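Local coordinates for putative lipoprotein (Parabacteroides distasonis ATCC 8503, PDB 3JX8), which is of unknown function but, as a putative lipoprotein with a putative auto-transporter adhesin head domain, probably serves in cell adhesion or lipid binding, at residues N10-T15 and I49-F54; I20-E25 and N94-K99; D33-Q38 and K90-S95; A220-S225 and K238-S243. All coordinates share one frame; numbering follows the deposited sequence.

Interaction 1: N10-T15 and I49-F54; sequences NGNPET and IDENLF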
loop_
_atom_site.group_PDB
_atom_site.type_symbol
_atom_site.label_atom_id
_atom_site.label_comp_id
_atom_site.label_asym_id
_atom_site.label_seq_id
_atom_site.Cartn_x
_atom_site.Cartn_y
_atom_site.Cartn_z
ATOM N N ASN A 10 29.650 -16.647 14.870
ATOM C CA ASN A 10 30.509 -17.324 15.833
ATOM C C ASN A 10 31.159 -16.372 16.832
ATOM O O ASN A 10 31.911 -16.812 17.662
ATOM C CB ASN A 10 31.565 -18.200 15.138
ATOM C CG ASN A 10 32.691 -17.397 14.455
ATOM O OD1 ASN A 10 32.687 -16.169 14.396
ATOM N ND2 ASN A 10 33.645 -18.124 13.902
ATOM N N GLY A 11 30.893 -15.076 16.732
ATOM C CA GLY A 11 31.373 -14.130 17.731
ATOM C C GLY A 11 32.792 -13.659 17.481
ATOM O O GLY A 11 33.367 -13.002 18.315
ATOM N N ASN A 12 33.366 -13.995 16.338
ATOM C CA ASN A 12 34.677 -13.488 15.987
ATOM C C ASN A 12 34.581 -12.521 14.823
ATOM O O ASN A 12 34.688 -12.927 13.691
ATOM C CB ASN A 12 35.559 -14.660 15.625
ATOM C CG ASN A 12 35.696 -15.641 16.753
ATOM O OD1 ASN A 12 35.473 -15.320 17.923
ATOM N ND2 ASN A 12 36.089 -16.852 16.409
ATOM N N PRO A 13 34.421 -11.228 15.097
ATOM C CA PRO A 13 34.238 -10.298 13.992
ATOM C C PRO A 13 35.461 -10.120 13.112
ATOM O O PRO A 13 36.564 -9.949 13.621
ATOM C CB PRO A 13 33.933 -8.967 14.691
ATOM C CG PRO A 13 33.818 -9.284 16.150
ATOM C CD PRO A 13 34.568 -10.521 16.379
ATOM N N GLU A 14 35.230 -10.110 11.803
ATOM C CA GLU A 14 36.270 -9.897 10.808
ATOM C C GLU A 14 35.868 -8.760 9.871
ATOM O O GLU A 14 34.732 -8.690 9.434
ATOM C CB GLU A 14 36.540 -11.178 9.980
ATOM C CG GLU A 14 37.471 -10.963 8.793
ATOM C CD GLU A 14 37.845 -12.220 8.008
ATOM O OE1 GLU A 14 37.391 -13.360 8.337
ATOM O OE2 GLU A 14 38.627 -12.035 7.032
ATOM N N THR A 15 36.831 -7.899 9.555
ATOM C CA THR A 15 36.647 -6.837 8.602
ATOM C C THR A 15 37.354 -7.197 7.308
ATOM O O THR A 15 38.522 -7.617 7.304
ATOM C CB THR A 15 37.208 -5.538 9.138
ATOM O OG1 THR A 15 36.447 -5.177 10.292
ATOM C CG2 THR A 15 37.153 -4.443 8.109
ATOM N N ILE A 49 31.704 -8.483 9.833
ATOM C CA ILE A 49 30.689 -9.427 10.307
ATOM C C ILE A 49 31.421 -10.611 10.947
ATOM O O ILE A 49 32.636 -10.812 10.696
ATOM C CB ILE A 49 29.744 -9.863 9.118
ATOM C CG1 ILE A 49 28.417 -10.441 9.643
ATOM C CG2 ILE A 49 30.442 -10.838 8.136
ATOM C CD1 ILE A 49 27.320 -10.525 8.577
ATOM N N ASP A 50 30.722 -11.390 11.768
ATOM C CA ASP A 50 31.290 -12.619 12.285
ATOM C C ASP A 50 31.936 -13.387 11.121
ATOM O O ASP A 50 31.333 -13.550 10.055
ATOM C CB ASP A 50 30.236 -13.490 12.979
ATOM C CG ASP A 50 29.490 -12.742 14.090
ATOM O OD1 ASP A 50 28.739 -11.815 13.749
ATOM O OD2 ASP A 50 29.632 -13.080 15.292
ATOM N N GLU A 51 33.166 -13.855 11.338
ATOM C CA GLU A 51 33.984 -14.417 10.271
ATOM C C GLU A 51 33.262 -15.547 9.533
ATOM O O GLU A 51 33.412 -15.711 8.317
ATOM C CB GLU A 51 35.331 -14.908 10.802
ATOM C CG GLU A 51 35.225 -16.071 11.770
ATOM C CD GLU A 51 36.526 -16.396 12.508
ATOM O OE1 GLU A 51 37.644 -16.015 12.055
ATOM O OE2 GLU A 51 36.398 -17.093 13.532
ATOM N N ASN A 52 32.471 -16.322 10.260
ATOM C CA ASN A 52 31.783 -17.449 9.648
ATOM C C ASN A 52 30.646 -17.045 8.685
ATOM O O ASN A 52 30.305 -17.799 7.797
ATOM C CB ASN A 52 31.299 -18.419 10.725
ATOM C CG ASN A 52 30.261 -17.803 11.638
ATOM O OD1 ASN A 52 30.423 -16.693 12.123
ATOM N ND2 ASN A 52 29.187 -18.545 11.890
ATOM N N LEU A 53 30.105 -15.845 8.818
ATOM C CA LEU A 53 28.956 -15.448 8.025
ATOM C C LEU A 53 29.302 -14.973 6.584
ATOM O O LEU A 53 28.422 -14.986 5.706
ATOM C CB LEU A 53 28.158 -14.394 8.790
ATOM C CG LEU A 53 27.573 -14.890 10.120
ATOM C CD1 LEU A 53 26.704 -13.790 10.802
ATOM C CD2 LEU A 53 26.805 -16.223 9.942
ATOM N N PHE A 54 30.566 -14.611 6.311
ATOM C CA PHE A 54 30.954 -14.195 4.947
ATOM C C PHE A 54 30.643 -15.257 3.892
ATOM O O PHE A 54 30.291 -14.933 2.792
ATOM C CB PHE A 54 32.460 -13.866 4.839
ATOM C CG PHE A 54 32.832 -12.511 5.385
ATOM C CD1 PHE A 54 32.487 -11.363 4.707
ATOM C CD2 PHE A 54 33.541 -12.388 6.564
ATOM C CE1 PHE A 54 32.826 -10.108 5.195
ATOM C CE2 PHE A 54 33.889 -11.124 7.047
ATOM C CZ PHE A 54 33.519 -9.993 6.360
#
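Asn10 and Asn12 close on one carboxylate oxygen of Glu51 from two directions. Asn10 ND2 donates to the anti lone pair of Glu51 OE2 at 3.0 Å, its amide crossing the glutamate side chain at about a right angle. Asn12 ND2 comes from above the carboxylate plane, 2.9 Å from the same Glu51 OE2, and keeps that oxygen within the plane of its own amide. Two amide donors thus grip one oxygen, which would restrain the carboxylate's rotation. Beneath Asn10 the amide of Asn52 is stacked, running the opposite way with the planes 26° apart, and Asn52 OD1 accepts Asn10 N at 2.9 Å. Asp50 OD2 takes Gly11 N at 2.8 Å and also bonds Thr87. Glu14 stretches out with CG anti to the backbone N (chi1 172°), laying its CB and CG against Phe54 CE2, each 4.0 Å away. Its carboxylate pairs with Arg16, which also makes a cation-pi contact with the Phe54 ring; this probably offsets the nearby like charge of Glu51. Ile49 CG2 covers one face of that ring, and Glu14 O lies at its edge. Backbone bonds in both directions make Glu14 and Ile49 an antiparallel hydrogen-bonded pair. Asn10 OD1 accepts Asn12 N at 3.0 Å, an Asx turn that leads into strand 13-17 where it pairs with strand 44-50.

Interaction 2: I20-E25 and N94-K99; sequences ISDYDE and NSKELK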
loop_
_atom_site.group_PDB
_atom_site.type_symbol
_atom_site.label_atom_id
_atom_site.label_comp_id
_atom_site.label_asym_id
_atom_site.label_seq_id
_atom_site.Cartn_x
_atom_site.Cartn_y
_atom_site.Cartn_z
ATOM N N ILE A 20 35.902 -3.119 -5.419
ATOM C CA ILE A 20 34.713 -2.852 -6.189
ATOM C C ILE A 20 34.920 -1.741 -7.226
ATOM O O ILE A 20 35.711 -0.850 -7.023
ATOM C CB ILE A 20 33.535 -2.452 -5.269
ATOM C CG1 ILE A 20 33.853 -1.205 -4.450
ATOM C CG2 ILE A 20 33.171 -3.569 -4.333
ATOM C CD1 ILE A 20 32.569 -0.501 -3.947
ATOM N N SER A 21 34.179 -1.801 -8.328
ATOM C CA SER A 21 34.018 -0.651 -9.229
ATOM C C SER A 21 32.981 0.286 -8.656
ATOM O O SER A 21 32.245 -0.063 -7.730
ATOM C CB SER A 21 33.439 -1.073 -10.576
ATOM O OG SER A 21 34.155 -2.155 -11.107
ATOM N N ASP A 22 32.878 1.450 -9.287
ATOM C CA ASP A 22 31.831 2.384 -8.976
ATOM C C ASP A 22 30.464 1.772 -9.200
ATOM O O ASP A 22 30.303 0.843 -9.978
ATOM C CB ASP A 22 31.935 3.649 -9.835
ATOM C CG ASP A 22 31.102 4.803 -9.271
ATOM O OD1 ASP A 22 31.046 4.963 -8.039
ATOM O OD2 ASP A 22 30.517 5.548 -10.050
ATOM N N TYR A 23 29.492 2.318 -8.492
ATOM C CA TYR A 23 28.122 1.885 -8.599
ATOM C C TYR A 23 27.262 3.100 -8.388
ATOM O O TYR A 23 27.663 4.029 -7.719
ATOM C CB TYR A 23 27.822 0.806 -7.539
ATOM C CG TYR A 23 28.059 1.226 -6.090
ATOM C CD1 TYR A 23 27.057 1.834 -5.349
ATOM C CD2 TYR A 23 29.291 0.991 -5.457
ATOM C CE1 TYR A 23 27.263 2.200 -4.014
ATOM C CE2 TYR A 23 29.499 1.332 -4.113
ATOM C CZ TYR A 23 28.481 1.941 -3.400
ATOM O OH TYR A 23 28.676 2.295 -2.082
ATOM N N ASP A 24 26.087 3.089 -8.986
ATOM C CA ASP A 24 25.125 4.155 -8.808
ATOM C C ASP A 24 23.850 3.636 -8.177
ATOM O O ASP A 24 22.884 4.369 -8.029
ATOM C CB ASP A 24 24.828 4.844 -10.143
ATOM C CG ASP A 24 24.173 3.933 -11.164
ATOM O OD1 ASP A 24 23.830 2.763 -10.855
ATOM O OD2 ASP A 24 23.995 4.403 -12.311
ATOM N N GLU A 25 23.858 2.369 -7.789
ATOM C CA GLU A 25 22.679 1.735 -7.228
ATOM C C GLU A 25 23.095 0.697 -6.178
ATOM O O GLU A 25 24.151 0.062 -6.315
ATOM C CB GLU A 25 21.909 1.134 -8.385
ATOM C CG GLU A 25 20.669 0.415 -8.013
ATOM C CD GLU A 25 19.924 -0.120 -9.233
ATOM O OE1 GLU A 25 19.948 0.572 -10.308
ATOM O OE2 GLU A 25 19.316 -1.226 -9.084
ATOM N N ASN A 94 31.316 3.868 -0.279
ATOM C CA ASN A 94 31.069 5.075 -1.026
ATOM C C ASN A 94 31.163 4.876 -2.537
ATOM O O ASN A 94 31.765 3.909 -3.030
ATOM C CB ASN A 94 31.986 6.191 -0.547
ATOM C CG ASN A 94 33.460 5.856 -0.697
ATOM O OD1 ASN A 94 34.034 5.984 -1.783
ATOM N ND2 ASN A 94 34.077 5.464 0.393
ATOM N N SER A 95 30.508 5.770 -3.263
ATOM C CA SER A 95 30.550 5.777 -4.732
ATOM C C SER A 95 30.347 7.212 -5.146
ATOM O O SER A 95 30.122 8.082 -4.285
ATOM C CB SER A 95 29.468 4.893 -5.351
ATOM O OG SER A 95 28.182 5.436 -5.140
ATOM N N LYS A 96 30.426 7.471 -6.449
ATOM C CA LYS A 96 30.331 8.844 -6.926
ATOM C C LYS A 96 28.917 9.382 -6.733
ATOM O O LYS A 96 28.745 10.526 -6.332
ATOM C CB LYS A 96 30.792 8.952 -8.379
ATOM C CG LYS A 96 32.225 8.364 -8.621
ATOM C CD LYS A 96 33.330 9.410 -8.704
ATOM C CE LYS A 96 34.774 8.869 -8.380
ATOM N NZ LYS A 96 35.064 7.466 -8.859
ATOM N N GLU A 97 27.907 8.545 -6.958
ATOM C CA GLU A 97 26.511 8.980 -6.877
ATOM C C GLU A 97 25.619 7.802 -6.507
ATOM O O GLU A 97 25.899 6.676 -6.915
ATOM C CB GLU A 97 26.091 9.501 -8.242
ATOM C CG GLU A 97 24.643 9.945 -8.361
ATOM C CD GLU A 97 24.304 10.425 -9.776
ATOM O OE1 GLU A 97 25.122 10.161 -10.695
ATOM O OE2 GLU A 97 23.229 11.050 -9.967
ATOM N N LEU A 98 24.544 8.066 -5.768
ATOM C CA LEU A 98 23.548 7.039 -5.465
ATOM C C LEU A 98 22.201 7.482 -6.002
ATOM O O LEU A 98 21.545 8.349 -5.426
ATOM C CB LEU A 98 23.457 6.799 -3.965
ATOM C CG LEU A 98 22.439 5.753 -3.486
ATOM C CD1 LEU A 98 22.762 4.337 -4.056
ATOM C CD2 LEU A 98 22.424 5.785 -1.983
ATOM N N LYS A 99 21.813 6.894 -7.120
ATOM C CA LYS A 99 20.562 7.219 -7.760
ATOM C C LYS A 99 19.438 6.412 -7.170
ATOM O O LYS A 99 18.322 6.882 -7.118
ATOM C CB LYS A 99 20.603 6.917 -9.249
ATOM C CG LYS A 99 21.705 7.596 -10.001
ATOM C CD LYS A 99 21.579 7.334 -11.499
ATOM C CE LYS A 99 22.678 8.054 -12.275
ATOM N NZ LYS A 99 22.377 7.994 -13.745
HETATM O O HOH W 1 28.173 6.479 -9.049
#
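Ser95 sits squarely on the Tyr23 ring: its CB is 3.6 Å from the ring centroid and 7° off the normal, a CH-pi contact over the face. The tyrosine has CG between its backbone N and carbonyl carbon (chi1 58°), which turns the ring beneath the end of strand 89-95, with Ile20 CD1 and Ser21 O at its edge. Tyr23 OH is held by Ser93, while Ser95 OG has its main partner in Tyr36 and at most a weak bond to Tyr23 O. Asp22 has CG anti to the backbone N (chi1 -164°), and Asp22 OD1 receives Lys96 N on its syn side at 3.0 Å. The same carboxylate rests on Lys96 CG, the two side chains crossing at a slant. Water 1 accepts Glu97 N at 3.0 Å and lies 2.7 Å from Asp22 OD2, near Tyr23 O as well. A glycerol, probably from the crystallisation liquor, also bonds Asp22 OD2. Farther along, Asp24 O accepts Lys99 N at 2.9 Å, and Asp24 CA points its hydrogen at Glu97 O over 3.2 Å. Lys99 extends past Asp24, but NZ stays 4.2 Å from Asp24 OD2, beyond a salt bridge. The chemistry implies that loop and strand end are joined by backbone N-H bonds, a shared water and the Ser95-Tyr23 CH-pi contact, with any ionic attraction probably minor.

Interaction 3: D33-Q38 and K90-S95; sequences DFEYEQ and KIKSNS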
loop_
_atom_site.group_PDB
_atom_site.type_symbol
_atom_site.label_atom_id
_atom_site.label_comp_id
_atom_site.label_asym_id
_atom_site.label_seq_id
_atom_site.Cartn_x
_atom_site.Cartn_y
_atom_site.Cartn_z
ATOM N N ASP A 33 24.288 -2.177 10.161
ATOM C CA ASP A 33 24.424 -0.728 10.108
ATOM C C ASP A 33 25.324 -0.392 8.924
ATOM O O ASP A 33 26.517 -0.720 8.914
ATOM C CB ASP A 33 25.009 -0.193 11.402
ATOM C CG ASP A 33 24.056 -0.366 12.577
ATOM O OD1 ASP A 33 22.820 -0.281 12.397
ATOM O OD2 ASP A 33 24.538 -0.554 13.699
ATOM N N PHE A 34 24.727 0.236 7.920
ATOM C CA PHE A 34 25.361 0.526 6.657
ATOM C C PHE A 34 25.541 2.023 6.609
ATOM O O PHE A 34 24.579 2.754 6.648
ATOM C CB PHE A 34 24.438 0.024 5.540
ATOM C CG PHE A 34 25.040 -0.013 4.142
ATOM C CD1 PHE A 34 25.910 0.969 3.675
ATOM C CD2 PHE A 34 24.625 -0.999 3.260
ATOM C CE1 PHE A 34 26.388 0.927 2.372
ATOM C CE2 PHE A 34 25.131 -1.063 1.966
ATOM C CZ PHE A 34 26.002 -0.114 1.521
ATOM N N GLU A 35 26.782 2.480 6.542
ATOM C CA GLU A 35 27.099 3.892 6.324
ATOM C C GLU A 35 27.552 4.136 4.898
ATOM O O GLU A 35 28.526 3.525 4.442
ATOM C CB GLU A 35 28.249 4.319 7.213
ATOM C CG GLU A 35 27.938 4.347 8.652
ATOM C CD GLU A 35 29.159 4.722 9.479
ATOM O OE1 GLU A 35 30.237 5.067 8.892
ATOM O OE2 GLU A 35 29.031 4.683 10.720
ATOM N N TYR A 36 26.871 5.049 4.212
ATOM C CA TYR A 36 27.169 5.351 2.819
ATOM C C TYR A 36 27.416 6.840 2.684
ATOM O O TYR A 36 26.853 7.644 3.430
ATOM C CB TYR A 36 26.026 4.904 1.878
ATOM C CG TYR A 36 26.225 5.394 0.455
ATOM C CD1 TYR A 36 27.004 4.684 -0.441
ATOM C CD2 TYR A 36 25.680 6.597 0.032
ATOM C CE1 TYR A 36 27.229 5.159 -1.719
ATOM C CE2 TYR A 36 25.903 7.081 -1.232
ATOM C CZ TYR A 36 26.676 6.352 -2.110
ATOM O OH TYR A 36 26.923 6.844 -3.382
ATOM N N GLU A 37 28.268 7.200 1.734
ATOM C CA GLU A 37 28.433 8.588 1.304
ATOM C C GLU A 37 28.699 8.647 -0.188
ATOM O O GLU A 37 29.274 7.731 -0.768
ATOM C CB GLU A 37 29.605 9.290 2.016
ATOM C CG GLU A 37 29.560 9.295 3.559
ATOM C CD GLU A 37 28.380 10.070 4.192
ATOM O OE1 GLU A 37 27.742 10.920 3.527
ATOM O OE2 GLU A 37 28.099 9.838 5.395
ATOM N N GLN A 38 28.268 9.730 -0.809
ATOM C CA GLN A 38 28.700 10.024 -2.157
ATOM C C GLN A 38 30.079 10.651 -2.015
ATOM O O GLN A 38 30.305 11.418 -1.079
ATOM C CB GLN A 38 27.729 10.976 -2.855
ATOM C CG GLN A 38 26.366 10.336 -3.140
ATOM C CD GLN A 38 25.448 11.211 -3.965
ATOM O OE1 GLN A 38 24.476 10.722 -4.559
ATOM N NE2 GLN A 38 25.744 12.519 -4.006
ATOM N N LYS A 90 28.493 -4.405 10.233
ATOM C CA LYS A 90 28.702 -3.016 9.855
ATOM C C LYS A 90 29.205 -2.984 8.427
ATOM O O LYS A 90 30.041 -3.831 8.024
ATOM C CB LYS A 90 29.733 -2.353 10.754
ATOM C CG LYS A 90 29.307 -2.256 12.192
ATOM C CD LYS A 90 30.272 -1.426 13.065
ATOM C CE LYS A 90 31.495 -2.194 13.471
ATOM N NZ LYS A 90 32.453 -1.347 14.255
ATOM N N ILE A 91 28.714 -2.010 7.666
ATOM C CA ILE A 91 29.125 -1.832 6.294
ATOM C C ILE A 91 29.475 -0.352 6.106
ATOM O O ILE A 91 28.743 0.534 6.567
ATOM C CB ILE A 91 27.991 -2.202 5.308
ATOM C CG1 ILE A 91 27.536 -3.651 5.549
ATOM C CG2 ILE A 91 28.448 -1.946 3.844
ATOM C CD1 ILE A 91 26.219 -4.061 4.849
ATOM N N LYS A 92 30.606 -0.084 5.465
ATOM C CA LYS A 92 30.954 1.276 5.074
ATOM C C LYS A 92 31.243 1.269 3.580
ATOM O O LYS A 92 32.004 0.425 3.077
ATOM C CB LYS A 92 32.152 1.790 5.870
ATOM C CG LYS A 92 31.842 2.008 7.341
ATOM C CD LYS A 92 32.929 2.795 8.031
ATOM C CE LYS A 92 32.582 3.022 9.496
ATOM N NZ LYS A 92 33.334 4.191 10.042
ATOM N N SER A 93 30.622 2.183 2.849
ATOM C CA SER A 93 30.887 2.219 1.412
ATOM C C SER A 93 30.689 3.604 0.860
ATOM O O SER A 93 30.006 4.418 1.470
ATOM C CB SER A 93 30.007 1.200 0.666
ATOM O OG SER A 93 30.434 1.008 -0.669
ATOM N N ASN A 94 31.316 3.868 -0.279
ATOM C CA ASN A 94 31.069 5.075 -1.026
ATOM C C ASN A 94 31.163 4.876 -2.537
ATOM O O ASN A 94 31.765 3.909 -3.030
ATOM C CB ASN A 94 31.986 6.191 -0.547
ATOM C CG ASN A 94 33.460 5.856 -0.697
ATOM O OD1 ASN A 94 34.034 5.984 -1.783
ATOM N ND2 ASN A 94 34.077 5.464 0.393
ATOM N N SER A 95 30.508 5.770 -3.263
ATOM C CA SER A 95 30.550 5.777 -4.732
ATOM C C SER A 95 30.347 7.212 -5.146
ATOM O O SER A 95 30.122 8.082 -4.285
ATOM C CB SER A 95 29.468 4.893 -5.351
ATOM O OG SER A 95 28.182 5.436 -5.140
#
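Lys90 and Asp33 open a run of six parallel pairs that joins strands 89-95 and 33-38, neighbouring strands of a solenoid consistent with the pectate-lyase-like beta-helix clan. Ile91 N donates to Asp33 O at 2.8 Å. On the buried side Ile91 CG2 stands over the middle of the Phe34 ring, 3.6 Å from the centroid and 3° off its normal. That ring faces its neighbour because Phe34 CG is anti to the backbone N (chi1 -168°); Phe28 meets it edge-to-face, and Leu66 and Ile68 of strand 65-70 pack nearby. Ile91 O in turn accepts Glu35 N at 2.8 Å. Lys92 lies on the outer side, alongside Glu35 and pointing the same way; in the conformer described, Lys92 NZ forms a salt bridge with Glu35 OE1 at 3.4 Å. Ser93 N meets Glu35 O at 3.0 Å, and Ser93 O receives Glu37 N over a longer 3.3 Å. Ser93 is on the same face as Ile91, and its OG is bonded with Tyr44 O and Tyr23 OH. Asn94 lies on the outer side with Glu37, whose carboxylate is held by Ser112 N and Lys113 N. Here the strands are less closely bonded: Ser95 N gives Glu37 O only a weak bond. On the other face Ser95 OG lies at the edge of the Tyr36 ring, 2.6 Å from Tyr36 OH, a hydrogen bond in which either could donate.

Interaction 4: A220-S225 and K238-S243; sequences ANIVGS and KSIMGS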
loop_
_atom_site.group_PDB
_atom_site.type_symbol
_atom_site.label_atom_id
_atom_site.label_comp_id
_atom_site.label_asym_id
_atom_site.label_seq_id
_atom_site.Cartn_x
_atom_site.Cartn_y
_atom_site.Cartn_z
ATOM N N ALA A 220 -5.557 18.122 -0.866
ATOM C CA ALA A 220 -5.731 17.248 0.290
ATOM C C ALA A 220 -6.812 16.202 -0.016
ATOM O O ALA A 220 -7.986 16.553 -0.221
ATOM C CB ALA A 220 -6.090 18.066 1.523
ATOM N N ASN A 221 -6.414 14.932 -0.097
ATOM C CA ASN A 221 -7.304 13.846 -0.516
ATOM C C ASN A 221 -7.257 12.700 0.459
ATOM O O ASN A 221 -6.160 12.208 0.809
ATOM C CB ASN A 221 -6.907 13.323 -1.904
ATOM C CG ASN A 221 -6.872 14.437 -2.944
ATOM O OD1 ASN A 221 -7.912 14.979 -3.301
ATOM N ND2 ASN A 221 -5.685 14.848 -3.350
ATOM N N ILE A 222 -8.432 12.260 0.893
ATOM C CA ILE A 222 -8.568 11.139 1.811
ATOM C C ILE A 222 -9.690 10.236 1.333
ATOM O O ILE A 222 -10.826 10.693 1.032
ATOM C CB ILE A 222 -8.924 11.590 3.247
ATOM C CG1 ILE A 222 -7.923 12.644 3.752
ATOM C CG2 ILE A 222 -9.070 10.359 4.176
ATOM C CD1 ILE A 222 -8.296 13.308 5.091
ATOM N N VAL A 223 -9.350 8.954 1.257
ATOM C CA VAL A 223 -10.304 7.894 1.049
ATOM C C VAL A 223 -10.149 6.951 2.232
ATOM O O VAL A 223 -9.240 6.109 2.257
ATOM C CB VAL A 223 -10.065 7.185 -0.311
ATOM C CG1 VAL A 223 -11.030 5.973 -0.477
ATOM C CG2 VAL A 223 -10.219 8.202 -1.463
ATOM N N GLY A 224 -11.024 7.089 3.214
ATOM C CA GLY A 224 -10.961 6.293 4.449
ATOM C C GLY A 224 -11.148 7.124 5.711
ATOM O O GLY A 224 -11.770 8.148 5.680
ATOM N N SER A 225 -10.608 6.664 6.829
ATOM C CA SER A 225 -10.775 7.311 8.145
ATOM C C SER A 225 -9.571 8.154 8.534
ATOM O O SER A 225 -9.544 8.746 9.606
ATOM C CB SER A 225 -10.946 6.235 9.213
ATOM O OG SER A 225 -9.788 5.378 9.241
ATOM N N LYS A 238 -9.972 20.341 -1.105
ATOM C CA LYS A 238 -10.312 19.294 -0.135
ATOM C C LYS A 238 -11.069 18.183 -0.835
ATOM O O LYS A 238 -11.939 18.450 -1.659
ATOM C CB LYS A 238 -11.210 19.848 0.940
ATOM C CG LYS A 238 -10.610 20.937 1.751
ATOM C CD LYS A 238 -11.682 21.559 2.639
ATOM C CE LYS A 238 -11.194 22.765 3.405
ATOM N NZ LYS A 238 -12.316 23.383 4.135
ATOM N N SER A 239 -10.760 16.936 -0.502
ATOM C CA SER A 239 -11.545 15.821 -0.990
ATOM C C SER A 239 -11.519 14.686 0.016
ATOM O O SER A 239 -10.455 14.136 0.300
ATOM C CB SER A 239 -10.973 15.385 -2.306
ATOM O OG SER A 239 -11.664 14.240 -2.725
ATOM N N ILE A 240 -12.672 14.368 0.592
ATOM C CA ILE A 240 -12.789 13.304 1.575
ATOM C C ILE A 240 -13.942 12.344 1.231
ATOM O O ILE A 240 -15.091 12.754 1.123
ATOM C CB ILE A 240 -13.065 13.838 2.983
ATOM C CG1 ILE A 240 -12.030 14.852 3.397
ATOM C CG2 ILE A 240 -13.127 12.680 3.970
ATOM C CD1 ILE A 240 -12.368 15.557 4.708
HETATM N N MSE A 241 -13.621 11.065 1.070
HETATM C CA MSE A 241 -14.619 10.008 0.943
HETATM C C MSE A 241 -14.385 9.095 2.108
HETATM O O MSE A 241 -13.393 8.341 2.148
HETATM C CB MSE A 241 -14.457 9.245 -0.379
HETATM C CG MSE A 241 -15.629 8.365 -0.658
HETATM SE SE MSE A 241 -15.204 7.075 -2.075
HETATM C CE MSE A 241 -15.279 8.381 -3.568
ATOM N N GLY A 242 -15.248 9.182 3.090
ATOM C CA GLY A 242 -15.095 8.386 4.308
ATOM C C GLY A 242 -15.252 9.232 5.550
ATOM O O GLY A 242 -15.679 10.364 5.474
ATOM N N SER A 243 -14.897 8.670 6.700
ATOM C CA SER A 243 -15.013 9.346 8.010
ATOM C C SER A 243 -13.782 10.175 8.381
ATOM O O SER A 243 -13.726 10.742 9.480
ATOM C CB SER A 243 -15.209 8.299 9.107
ATOM O OG SER A 243 -14.040 7.468 9.182
HETATM O O HOH W 2 -11.152 11.672 -1.480
#
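The amide tip of Asn221, the contact's one flat side chain, meets Ser239: Asn221 OD1 lies 3.2 Å from Ser239 CB, while Asn221 ND2 donates to Asp219 OD1. Segments 220-223 and 238-241 run parallel, their axes 3° apart. Their bonds alternate: Ala220 O takes Ser239 N, Ser239 O takes Ile222 N, Ile222 O takes Met241 N at 2.8 Å, and Met241 O takes Gly224 N at 2.9 Å. Water 2 donates to Ile222 O at 2.7 Å and also bonds Ser239 OG, bridging the strands on the side of Asn221. On the other side Ile222 and Ile240 run alongside, with CG1 anti to the carbonyl carbon in both (chi1 -53° and -54°); CD1 of Ile222 is 4.4 Å from CG1 of Ile240, and both pack on Ile246. The Asn221 side also carries Val223 and Met241, a selenomethionine; Val223 packs on Ala125 and Met241 on Val29 of the second subunit, and Lys238 NZ bonds Asn79 and Phe77 of that subunit. Gly224 and Gly242, both at positive phi, turn both chains out of the strands in the same way. Beyond them Ser225 CB touches Ser243 OG at 3.3 Å. Ile beside Ile, Gly beside Gly and Ser beside Ser in successive turns are the mark of a parallel beta-solenoid, consistent with the beta-helix of the pectate-lyase-like clan.

From the N terminus, 10-15 returns to 49-54 in interaction 1, closing a loop that contains the first segments of interactions 2 and 3. Those segments, 20-25 and then 33-38, meet 94-99 and 90-95, so both contacts cross interaction 1. Interaction 3 lies within the span of interaction 2 up to the shared Asn94 and Ser95 of strand 89-95, and the two also meet through Leu98 N and Gln38 OE1. Strand 44-50, next to 89-95, carries interaction 1 onto the same part of the fold. Interaction 4 follows in series as a short local loop near the C terminus, its centre about 41 Å from those of interactions 2 and 3, joining the last turns of the solenoid.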